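Side-chain contacts in UDP-glucose 4-epimerase (Brucella ovis, PDB 4WOK), which probably interconverts UDP-glucose and UDP-galactose by NAD-dependent epimerisation at C4 of the sugar: residues Met161-Ala166 / Leu171-Leu176; Glu70-Tyr75 / Leu111-Leu116; Thr119-Phe124 / Glu248-Ala253; His26-Leu31 / Tyr36-Tyr41. The protein carries 2 engineered substitutions. All blocks are in the same frame, centred on the assembly; numbering follows the deposited sequence. Where two conformers were deposited one is given.

Contact 1. Residues Met161-Ala166 / Leu171-Leu176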
# COMPACT_ATOMS: atom_id res chain seq x y z
N MET A 161 17.50 0.87 5.90
CA MET A 161 18.41 1.12 4.78
C MET A 161 18.27 2.57 4.32
O MET A 161 19.26 3.26 4.06
CB MET A 161 18.13 0.17 3.62
CG MET A 161 19.24 0.13 2.57
SD MET A 161 18.69 -0.74 1.08
CE MET A 161 18.57 -2.44 1.69
N LEU A 162 17.02 3.02 4.20
CA LEU A 162 16.76 4.45 3.93
C LEU A 162 17.50 5.37 4.90
O LEU A 162 18.15 6.34 4.48
CB LEU A 162 15.26 4.74 3.98
CG LEU A 162 14.45 4.27 2.78
CD1 LEU A 162 12.97 4.28 3.13
CD2 LEU A 162 14.70 5.17 1.58
N ALA A 163 17.40 5.08 6.20
CA ALA A 163 18.06 5.90 7.21
C ALA A 163 19.57 5.90 7.01
O ALA A 163 20.21 6.94 7.09
CB ALA A 163 17.70 5.43 8.61
N ASP A 164 20.14 4.73 6.73
CA ASP A 164 21.59 4.61 6.53
C ASP A 164 22.08 5.32 5.29
O ASP A 164 23.17 5.90 5.29
CB ASP A 164 22.01 3.14 6.45
CG ASP A 164 21.87 2.41 7.77
OD1 ASP A 164 21.83 3.09 8.82
OD2 ASP A 164 21.80 1.16 7.75
N TYR A 165 21.29 5.26 4.22
CA TYR A 165 21.62 5.96 2.98
C TYR A 165 21.48 7.48 3.15
O TYR A 165 22.20 8.27 2.52
CB TYR A 165 20.74 5.45 1.84
CG TYR A 165 21.36 4.29 1.10
CD1 TYR A 165 21.77 3.14 1.78
CD2 TYR A 165 21.52 4.32 -0.28
CE1 TYR A 165 22.34 2.06 1.10
CE2 TYR A 165 22.09 3.24 -0.97
CZ TYR A 165 22.49 2.12 -0.27
OH TYR A 165 23.05 1.04 -0.93
N ALA A 166 20.56 7.90 4.02
CA ALA A 166 20.46 9.32 4.34
C ALA A 166 21.73 9.79 5.05
O ALA A 166 22.28 10.84 4.72
CB ALA A 166 19.23 9.59 5.20
N LEU A 171 20.54 11.12 1.08
CA LEU A 171 19.23 10.86 0.49
C LEU A 171 18.14 11.38 1.44
O LEU A 171 18.27 11.34 2.66
CB LEU A 171 19.04 9.36 0.17
CG LEU A 171 19.94 8.77 -0.94
CD1 LEU A 171 19.57 7.30 -1.28
CD2 LEU A 171 19.96 9.61 -2.22
N ARG A 172 17.10 11.95 0.84
CA ARG A 172 15.97 12.47 1.61
C ARG A 172 14.75 11.59 1.36
O ARG A 172 14.50 11.18 0.22
CB ARG A 172 15.66 13.92 1.22
CG ARG A 172 16.83 14.87 1.47
CD ARG A 172 16.45 16.33 1.24
NE ARG A 172 16.07 16.60 -0.15
CZ ARG A 172 16.93 16.93 -1.11
NH1 ARG A 172 18.23 17.04 -0.85
NH2 ARG A 172 16.48 17.16 -2.34
N TYR A 173 13.98 11.31 2.40
CA TYR A 173 12.91 10.34 2.23
C TYR A 173 11.74 10.52 3.15
O TYR A 173 11.83 11.17 4.19
CB TYR A 173 13.44 8.91 2.42
CG TYR A 173 13.83 8.60 3.84
CD1 TYR A 173 15.10 8.92 4.31
CD2 TYR A 173 12.94 7.99 4.71
CE1 TYR A 173 15.47 8.64 5.62
CE2 TYR A 173 13.29 7.71 6.02
CZ TYR A 173 14.56 8.03 6.46
OH TYR A 173 14.93 7.75 7.76
N VAL A 174 10.63 9.89 2.76
CA VAL A 174 9.45 9.76 3.59
C VAL A 174 9.04 8.31 3.47
O VAL A 174 8.84 7.82 2.36
CB VAL A 174 8.30 10.67 3.14
CG1 VAL A 174 7.03 10.39 3.96
CG2 VAL A 174 8.69 12.14 3.24
N ALA A 175 8.92 7.63 4.60
CA ALA A 175 8.42 6.27 4.62
C ALA A 175 6.97 6.33 5.06
O ALA A 175 6.65 6.99 6.05
CB ALA A 175 9.25 5.38 5.55
N LEU A 176 6.09 5.67 4.32
CA LEU A 176 4.67 5.72 4.62
C LEU A 176 4.16 4.34 5.00
O LEU A 176 4.24 3.40 4.20
CB LEU A 176 3.88 6.27 3.42
CG LEU A 176 4.23 7.70 2.99
CD1 LEU A 176 3.52 8.06 1.69
CD2 LEU A 176 3.90 8.73 4.09
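Leu162 and Tyr173 meet where helix 161-166 runs back over strand 172-176, the two axes 8.7 Å apart at their closest and nearly antiparallel, with 163° between their N-to-C directions. This is the returning half of a beta-alpha-beta crossover in the Rossmann fold: helix 150-169 leaves from strand 121-125 and, through a short turn, delivers the chain to the adjacent parallel strand 172-177. The Tyr173 ring meets the helix with one face and an edge. Its chi1 of 69° sets CG between the backbone N and the carbonyl carbon and lays the ring beneath Leu162, whose CB stands 3.9 Å from the ring centroid and almost exactly on the normal, a CH-pi contact over the face. Leu162 CD2 reaches back over the root of the ring, 4.0 Å from Tyr173 CB. Ala166 comes from another direction, with its CB in the ring plane at the edge, 3.9 Å from Tyr173 CE1. Nearer the turn, Tyr165 and Leu171 lie alongside each other and point the same way; Leu171 is modelled in two conformers, and in one of them, hence less certainly, its CD1 lies at the edge of the Tyr165 ring. The hydroxyl of Tyr165 is anchored on helix 96-116, by Asp112 and Gln108. No hydrogen bond joins the two segments directly, but the turn is tight: Ala166 CA makes a CA-H...O contact of 3.4 Å with Leu171 O, and Ala166 CB approaches the same Leu171 O to 3.2 Å.

Contact 2. Residues Glu70-Tyr75 / Leu111-Leu116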
# COMPACT_ATOMS: atom_id res chain seq x y z
N GLU A 70 19.79 4.44 -16.11
CA GLU A 70 19.54 5.03 -17.42
C GLU A 70 18.25 5.83 -17.40
O GLU A 70 18.17 6.94 -17.93
CB GLU A 70 19.46 3.92 -18.47
CG GLU A 70 19.27 4.38 -19.91
CD GLU A 70 19.12 3.18 -20.84
OE1 GLU A 70 20.13 2.53 -21.15
OE2 GLU A 70 17.97 2.87 -21.23
N THR A 71 17.25 5.24 -16.77
CA THR A 71 15.93 5.86 -16.69
C THR A 71 15.97 7.13 -15.87
O THR A 71 15.42 8.16 -16.28
CB THR A 71 14.91 4.90 -16.08
OG1 THR A 71 14.81 3.75 -16.92
CG2 THR A 71 13.54 5.57 -15.98
N MET A 72 16.63 7.08 -14.72
CA MET A 72 16.76 8.29 -13.91
C MET A 72 17.55 9.39 -14.63
O MET A 72 17.23 10.59 -14.50
CB MET A 72 17.40 7.95 -12.57
CG MET A 72 16.54 7.01 -11.72
SD MET A 72 17.28 6.77 -10.10
CE MET A 72 16.07 5.63 -9.37
N GLU A 73 18.56 9.01 -15.40
CA GLU A 73 19.34 10.00 -16.15
C GLU A 73 18.50 10.62 -17.26
O GLU A 73 18.56 11.84 -17.50
CB GLU A 73 20.61 9.35 -16.71
CG GLU A 73 21.56 8.93 -15.59
CD GLU A 73 22.89 8.35 -16.06
OE1 GLU A 73 23.04 8.02 -17.26
OE2 GLU A 73 23.80 8.24 -15.21
N LYS A 74 17.71 9.81 -17.94
CA LYS A 74 16.86 10.34 -19.01
C LYS A 74 15.79 11.30 -18.47
O LYS A 74 15.55 12.36 -19.04
CB LYS A 74 16.19 9.19 -19.77
CG LYS A 74 15.19 9.67 -20.81
CD LYS A 74 14.59 8.51 -21.60
CE LYS A 74 13.63 9.02 -22.67
NZ LYS A 74 13.11 7.91 -23.52
N TYR A 75 15.14 10.93 -17.36
CA TYR A 75 13.97 11.68 -16.91
C TYR A 75 14.26 12.70 -15.81
O TYR A 75 13.43 13.57 -15.55
CB TYR A 75 12.88 10.71 -16.44
CG TYR A 75 12.21 9.97 -17.58
CD1 TYR A 75 11.22 10.57 -18.32
CD2 TYR A 75 12.61 8.68 -17.92
CE1 TYR A 75 10.61 9.91 -19.37
CE2 TYR A 75 12.01 8.01 -18.98
CZ TYR A 75 11.01 8.63 -19.69
OH TYR A 75 10.41 8.00 -20.75
N LEU A 111 17.96 2.41 -4.35
CA LEU A 111 18.61 3.48 -3.61
C LEU A 111 20.00 3.76 -4.17
O LEU A 111 20.44 4.91 -4.19
CB LEU A 111 18.69 3.14 -2.12
CG LEU A 111 17.33 3.01 -1.41
CD1 LEU A 111 17.58 2.80 0.05
CD2 LEU A 111 16.44 4.26 -1.62
N ASP A 112 20.69 2.72 -4.64
CA ASP A 112 21.98 2.98 -5.30
C ASP A 112 21.77 3.80 -6.58
O ASP A 112 22.51 4.73 -6.84
CB ASP A 112 22.71 1.67 -5.62
CG ASP A 112 23.33 1.03 -4.39
OD1 ASP A 112 23.60 1.74 -3.41
OD2 ASP A 112 23.57 -0.20 -4.39
N ALA A 113 20.76 3.45 -7.38
CA ALA A 113 20.47 4.20 -8.60
C ALA A 113 20.20 5.67 -8.27
O ALA A 113 20.65 6.57 -8.98
CB ALA A 113 19.29 3.60 -9.31
N CYS A 114 19.44 5.90 -7.21
CA CYS A 114 19.18 7.27 -6.75
C CYS A 114 20.46 8.03 -6.41
O CYS A 114 20.70 9.12 -6.95
CB CYS A 114 18.25 7.26 -5.54
SG CYS A 114 16.53 6.86 -5.92
N ARG A 115 21.28 7.47 -5.52
CA ARG A 115 22.46 8.22 -5.07
C ARG A 115 23.44 8.41 -6.22
O ARG A 115 24.13 9.44 -6.28
CB ARG A 115 23.15 7.54 -3.88
CG ARG A 115 23.89 6.22 -4.23
CD ARG A 115 24.43 5.54 -2.97
NE ARG A 115 24.94 4.20 -3.25
CZ ARG A 115 26.21 3.93 -3.53
NH1 ARG A 115 27.11 4.91 -3.55
NH2 ARG A 115 26.60 2.69 -3.77
N LEU A 116 23.50 7.44 -7.14
CA LEU A 116 24.48 7.53 -8.22
C LEU A 116 24.02 8.47 -9.34
O LEU A 116 24.79 8.79 -10.24
CB LEU A 116 24.79 6.14 -8.79
CG LEU A 116 25.43 5.16 -7.80
CD1 LEU A 116 25.48 3.75 -8.39
CD2 LEU A 116 26.83 5.65 -7.38
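Met72 reaches from helix 65-75 to Ala113 and Cys114 of helix 96-116, two neighbouring helices packed on one side of the parallel Rossmann sheet. The contact is small and rests almost entirely on this one thioether. Beyond CG the Met72 chain is fully extended (chi2 -175°, chi3 -179°), which carries SD and CE straight across to the second helix. The methyl group there touches two neighbours, with Met72 CE 3.8 Å from Ala113 CB and 3.7 Å from Cys114 SG. Ala113 points its methyl toward Met72, whereas the CA-CB bond of Cys114 leads away from the first helix, so the thiol meets the methionine only at its far end. The sulfur, meanwhile, lies against the backbone: Met72 SD is 3.6 Å from Ala113 O, a packing contact, while that carbonyl oxygen is hydrogen-bonded by Thr117 OG1. Thr117 and Thr119, in the loop that follows, also touch the Met72 side chain.

Away from this buried patch, helix 96-116 turns a charged pair toward helix 150-169, where Arg115 makes a cation-pi contact with Tyr169. Arg115 grips Asp112 side-on, NE and NH2 both reaching the single oxygen OD1 from the same face of the carboxylate; the NE bond is the shorter, with Arg115 NE 2.8 Å from Asp112 OD1.

Contact 3. Residues Thr119-Phe124 / Glu248-Ala253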
# COMPACT_ATOMS: atom_id res chain seq x y z
N THR A 119 19.61 11.62 -7.81
CA THR A 119 18.16 11.66 -7.74
C THR A 119 17.79 11.60 -6.27
O THR A 119 18.03 10.61 -5.61
CB THR A 119 17.52 10.52 -8.54
OG1 THR A 119 17.82 10.68 -9.93
CG2 THR A 119 16.00 10.53 -8.35
N GLN A 120 17.20 12.66 -5.75
CA GLN A 120 17.24 12.88 -4.32
C GLN A 120 16.06 12.41 -3.47
O GLN A 120 16.26 11.90 -2.37
CB GLN A 120 17.42 14.38 -4.05
CG GLN A 120 18.76 14.69 -3.43
CD GLN A 120 18.86 14.21 -2.00
OE1 GLN A 120 17.92 13.63 -1.46
NE2 GLN A 120 20.01 14.45 -1.38
N ASN A 121 14.84 12.61 -3.94
CA ASN A 121 13.70 12.47 -3.06
C ASN A 121 12.96 11.13 -3.17
O ASN A 121 12.27 10.89 -4.15
CB ASN A 121 12.73 13.61 -3.33
CG ASN A 121 13.36 14.97 -3.02
OD1 ASN A 121 14.02 15.13 -2.00
ND2 ASN A 121 13.16 15.94 -3.90
N VAL A 122 13.06 10.28 -2.14
CA VAL A 122 12.44 8.95 -2.21
C VAL A 122 11.25 8.81 -1.28
O VAL A 122 11.35 9.02 -0.07
CB VAL A 122 13.47 7.84 -1.88
CG1 VAL A 122 12.79 6.46 -1.85
CG2 VAL A 122 14.59 7.87 -2.91
N ILE A 123 10.11 8.47 -1.86
CA ILE A 123 8.90 8.22 -1.09
C ILE A 123 8.69 6.71 -1.08
O ILE A 123 8.43 6.12 -2.11
CB ILE A 123 7.68 8.93 -1.68
CG1 ILE A 123 7.97 10.42 -1.95
CG2 ILE A 123 6.45 8.71 -0.78
CD1 ILE A 123 8.40 11.17 -0.74
N PHE A 124 8.82 6.10 0.09
CA PHE A 124 8.83 4.64 0.24
C PHE A 124 7.52 4.12 0.79
O PHE A 124 7.08 4.52 1.86
CB PHE A 124 9.97 4.20 1.16
CG PHE A 124 10.01 2.71 1.38
CD1 PHE A 124 10.27 1.85 0.32
CD2 PHE A 124 9.76 2.16 2.63
CE1 PHE A 124 10.29 0.45 0.51
CE2 PHE A 124 9.77 0.77 2.83
CZ PHE A 124 10.04 -0.08 1.77
N GLU A 248 5.60 16.62 -2.08
CA GLU A 248 5.58 18.07 -1.84
C GLU A 248 6.42 18.43 -0.63
O GLU A 248 7.14 19.44 -0.63
CB GLU A 248 4.15 18.58 -1.65
CG GLU A 248 3.25 18.39 -2.86
CD GLU A 248 3.72 19.19 -4.06
OE1 GLU A 248 3.47 18.74 -5.20
OE2 GLU A 248 4.33 20.26 -3.85
N HIS A 249 6.31 17.61 0.41
CA HIS A 249 7.04 17.81 1.65
C HIS A 249 8.55 17.87 1.41
O HIS A 249 9.23 18.76 1.93
CB HIS A 249 6.71 16.70 2.64
CG HIS A 249 7.51 16.74 3.91
ND1 HIS A 249 7.16 17.54 4.98
CD2 HIS A 249 8.63 16.08 4.28
CE1 HIS A 249 8.04 17.37 5.96
NE2 HIS A 249 8.94 16.48 5.55
N LEU A 250 9.08 16.92 0.65
CA LEU A 250 10.51 16.90 0.38
C LEU A 250 10.89 18.00 -0.59
O LEU A 250 11.99 18.55 -0.51
CB LEU A 250 10.95 15.54 -0.17
CG LEU A 250 10.84 14.36 0.81
CD1 LEU A 250 11.26 13.05 0.15
CD2 LEU A 250 11.67 14.62 2.06
N LYS A 251 9.99 18.33 -1.51
CA LYS A 251 10.25 19.43 -2.44
C LYS A 251 10.45 20.73 -1.67
O LYS A 251 11.34 21.52 -1.99
CB LYS A 251 9.12 19.59 -3.44
CG LYS A 251 9.31 18.83 -4.74
CD LYS A 251 8.19 19.13 -5.73
CE LYS A 251 8.17 20.59 -6.13
NZ LYS A 251 7.03 20.90 -7.04
N GLU A 252 9.61 20.94 -0.66
CA GLU A 252 9.64 22.16 0.15
C GLU A 252 10.67 22.08 1.27
O GLU A 252 10.47 22.64 2.35
CB GLU A 252 8.26 22.44 0.76
CG GLU A 252 7.11 22.58 -0.22
CD GLU A 252 5.75 22.51 0.47
OE1 GLU A 252 5.71 22.21 1.69
OE2 GLU A 252 4.72 22.75 -0.20
N ALA A 253 11.75 21.35 1.01
CA ALA A 253 12.88 21.21 1.93
C ALA A 253 12.53 20.59 3.28
O ALA A 253 13.20 20.84 4.28
CB ALA A 253 13.53 22.57 2.15
O HOH W 1 14.12 18.65 -3.14
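A buried asparagine amide, that of Asn121, lies against the aliphatic side chain of Leu250, an unusual polar element in the otherwise apolar seam between a Rossmann-sheet strand and its covering helix. Strand 121-125 is an inner strand of the parallel sheet, and helix 236-251 packs over the face opposite helix 150-169. The Asn121 and Leu250 side chains overlap head to root, each running by the other, so that Asn121 OD1 stands 3.6 Å from Leu250 CB while Leu250 CD1 comes back to 3.8 Å from Asn121 CB. The amide earns its place in the interior through partners outside the helix: Asn121 ND2 donates to Val78 O, just before strand 79-82, and Asn121 OD1 receives a weak bond from Arg172 NE. Together these probably fix the rotation of the amide.

Two residues along the strand, Ile123 takes up the apolar part. Its CG1 lies anti to the carbonyl carbon, and the second torsion of -58° bends the chain toward the helix, bringing Ile123 CD1 within 3.5 Å of Leu250 CD1, a close methyl-to-methyl approach. Leu250 CD1 thus touches both Asn121 and Ile123, near Val122 N. Just past Leu250 the helix closes with a Schellman motif: Gly254 N bonds to His249 O, and Ala253, the C-prime residue with positive phi, bonds weakly through its N to Leu250 O. The same carbonyl takes part in a water bridge: the water accepts from Asn121 ND2 at 3.0 Å and donates weakly to Leu250 O at 3.4 Å.

Contact 4. Residues His26-Leu31 / Tyr36-Tyr41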
# COMPACT_ATOMS: atom_id res chain seq x y z
N HIS A 26 -2.91 4.32 -9.23
CA HIS A 26 -3.75 5.39 -8.67
C HIS A 26 -2.92 6.64 -8.36
O HIS A 26 -3.40 7.78 -8.50
CB HIS A 26 -4.47 4.92 -7.41
CG HIS A 26 -5.68 4.08 -7.68
ND1 HIS A 26 -5.60 2.74 -7.98
CD2 HIS A 26 -7.00 4.40 -7.71
CE1 HIS A 26 -6.83 2.26 -8.18
NE2 HIS A 26 -7.69 3.25 -8.02
N THR A 27 -1.69 6.42 -7.92
CA THR A 27 -0.81 7.53 -7.57
C THR A 27 -0.34 8.26 -8.82
O THR A 27 -0.26 9.49 -8.84
CB THR A 27 0.38 7.03 -6.75
OG1 THR A 27 -0.12 6.44 -5.54
CG2 THR A 27 1.36 8.18 -6.42
N ALA A 28 -0.05 7.51 -9.88
CA ALA A 28 0.28 8.11 -11.18
C ALA A 28 -0.87 8.98 -11.71
O ALA A 28 -0.66 10.10 -12.17
CB ALA A 28 0.63 7.02 -12.19
N LYS A 29 -2.10 8.45 -11.64
CA LYS A 29 -3.28 9.23 -12.04
C LYS A 29 -3.34 10.55 -11.26
O LYS A 29 -3.59 11.61 -11.84
CB LYS A 29 -4.56 8.42 -11.81
CG LYS A 29 -5.86 9.17 -12.10
CD LYS A 29 -7.07 8.22 -12.00
CE LYS A 29 -8.33 8.82 -12.59
NZ LYS A 29 -8.97 9.79 -11.66
N LEU A 30 -3.13 10.47 -9.96
CA LEU A 30 -3.23 11.66 -9.12
C LEU A 30 -2.11 12.64 -9.44
O LEU A 30 -2.35 13.85 -9.53
CB LEU A 30 -3.19 11.30 -7.64
CG LEU A 30 -3.60 12.51 -6.79
CD1 LEU A 30 -5.10 12.60 -6.69
CD2 LEU A 30 -2.97 12.50 -5.42
N LEU A 31 -0.89 12.13 -9.60
CA LEU A 31 0.24 12.99 -9.92
C LEU A 31 -0.08 13.81 -11.16
O LEU A 31 0.15 15.02 -11.18
CB LEU A 31 1.52 12.15 -10.15
CG LEU A 31 2.24 11.69 -8.88
CD1 LEU A 31 3.19 10.49 -9.16
CD2 LEU A 31 3.04 12.84 -8.27
N TYR A 36 2.04 16.95 -12.46
CA TYR A 36 3.28 16.21 -12.63
C TYR A 36 3.18 15.29 -13.83
O TYR A 36 2.08 14.99 -14.32
CB TYR A 36 3.62 15.39 -11.38
CG TYR A 36 4.01 16.22 -10.18
CD1 TYR A 36 5.29 16.76 -10.07
CD2 TYR A 36 3.10 16.48 -9.17
CE1 TYR A 36 5.65 17.52 -8.98
CE2 TYR A 36 3.45 17.24 -8.07
CZ TYR A 36 4.73 17.75 -7.98
OH TYR A 36 5.09 18.51 -6.89
N ALA A 37 4.33 14.85 -14.32
CA ALA A 37 4.37 13.84 -15.37
C ALA A 37 4.88 12.55 -14.75
O ALA A 37 6.08 12.33 -14.64
CB ALA A 37 5.27 14.29 -16.52
N PRO A 38 3.95 11.68 -14.35
CA PRO A 38 4.43 10.40 -13.83
C PRO A 38 5.11 9.58 -14.92
O PRO A 38 4.65 9.51 -16.06
CB PRO A 38 3.15 9.71 -13.34
CG PRO A 38 2.05 10.28 -14.21
CD PRO A 38 2.47 11.75 -14.45
N VAL A 39 6.23 8.98 -14.55
CA VAL A 39 6.95 8.06 -15.40
C VAL A 39 6.96 6.73 -14.69
O VAL A 39 7.52 6.63 -13.59
CB VAL A 39 8.39 8.51 -15.67
CG1 VAL A 39 9.09 7.51 -16.57
CG2 VAL A 39 8.39 9.91 -16.32
N VAL A 40 6.36 5.72 -15.29
CA VAL A 40 6.24 4.44 -14.57
C VAL A 40 7.38 3.51 -14.95
O VAL A 40 7.70 3.35 -16.13
CB VAL A 40 4.87 3.75 -14.85
CG1 VAL A 40 4.86 2.27 -14.37
CG2 VAL A 40 3.75 4.52 -14.19
N TYR A 41 8.01 2.91 -13.93
CA TYR A 41 9.06 1.92 -14.10
C TYR A 41 8.54 0.66 -13.40
O TYR A 41 8.27 0.69 -12.21
CB TYR A 41 10.39 2.40 -13.50
CG TYR A 41 11.56 1.46 -13.76
CD1 TYR A 41 11.81 0.38 -12.93
CD2 TYR A 41 12.42 1.68 -14.83
CE1 TYR A 41 12.89 -0.50 -13.17
CE2 TYR A 41 13.51 0.84 -15.07
CZ TYR A 41 13.74 -0.25 -14.24
OH TYR A 41 14.81 -1.09 -14.49
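Ala28 is the first residue of helix 26-31 to touch strand 37-41, in the opening beta-alpha-beta unit of the Rossmann fold (strand 13-17, helix 22-33, strand 37-42). The two segments run nearly antiparallel, at 154°, with their axes approaching to 7.5 Å. Ala28 points its methyl at the strand, where Ala28 CB packs 3.9 Å from Pro38 CB and, more loosely, 4.5 Å from Val40 CG2. The Val40 side chain lies about 7 Å from the bound NAD and touches what is probably the glycine-rich nucleotide-binding turn. The carbonyl of Ala28 is covered as well, for Pro38 CG lies 3.4 Å from Ala28 O. Helix and strand are close here, with the CA atoms of Ala28 and Pro38 5.4 Å apart.

One turn further on, Leu31 carries the rest of the contact. Its CD1 leans toward Pro38, while Leu31 CD2 approaches the Tyr36 ring obliquely, 3.8 Å from Tyr36 CD2; Val14, Val16 and Val244 also pack on Leu31. The backbone of Leu31 also ties the turn: Tyr36 N donates to Leu31 O over 3.0 Å. That oxygen also lies in the plane of the Tyr36 ring, at its edge. The phenol end extends to helix 236-251, where Lys251 NZ bonds to the hydroxyl and Glu248 is modelled improbably close to it.

With a single hydrogen bond between the segments and otherwise mainly apolar surfaces, the pairing of helix and strand depends chiefly on the fit of Ala28 and Leu31 against Pro38 and Tyr36.

All four contacts belong to the NAD-binding Rossmann domain, and three of them (1, 3 and 4) reach its parallel sheet. Along the chain contact 4 closes first, then contact 2, while contact 1 is nested inside the loop closed by contact 3. Contacts 1 and 3, with centres 10 Å apart, lie on adjacent strands 172-177 and 121-125 and pack helices on opposite faces. Contact 2 lies about 16 Å from contact 1, centre to centre, on the same side as helix 150-169. Tyr36 of contact 4 reaches helix 236-251 of contact 3, 15 Å between centres. Contacts 1, 3 and 4 join helices to the two faces of the sheet that carries the dinucleotide, and contact 2 joins two helices to each other on one face.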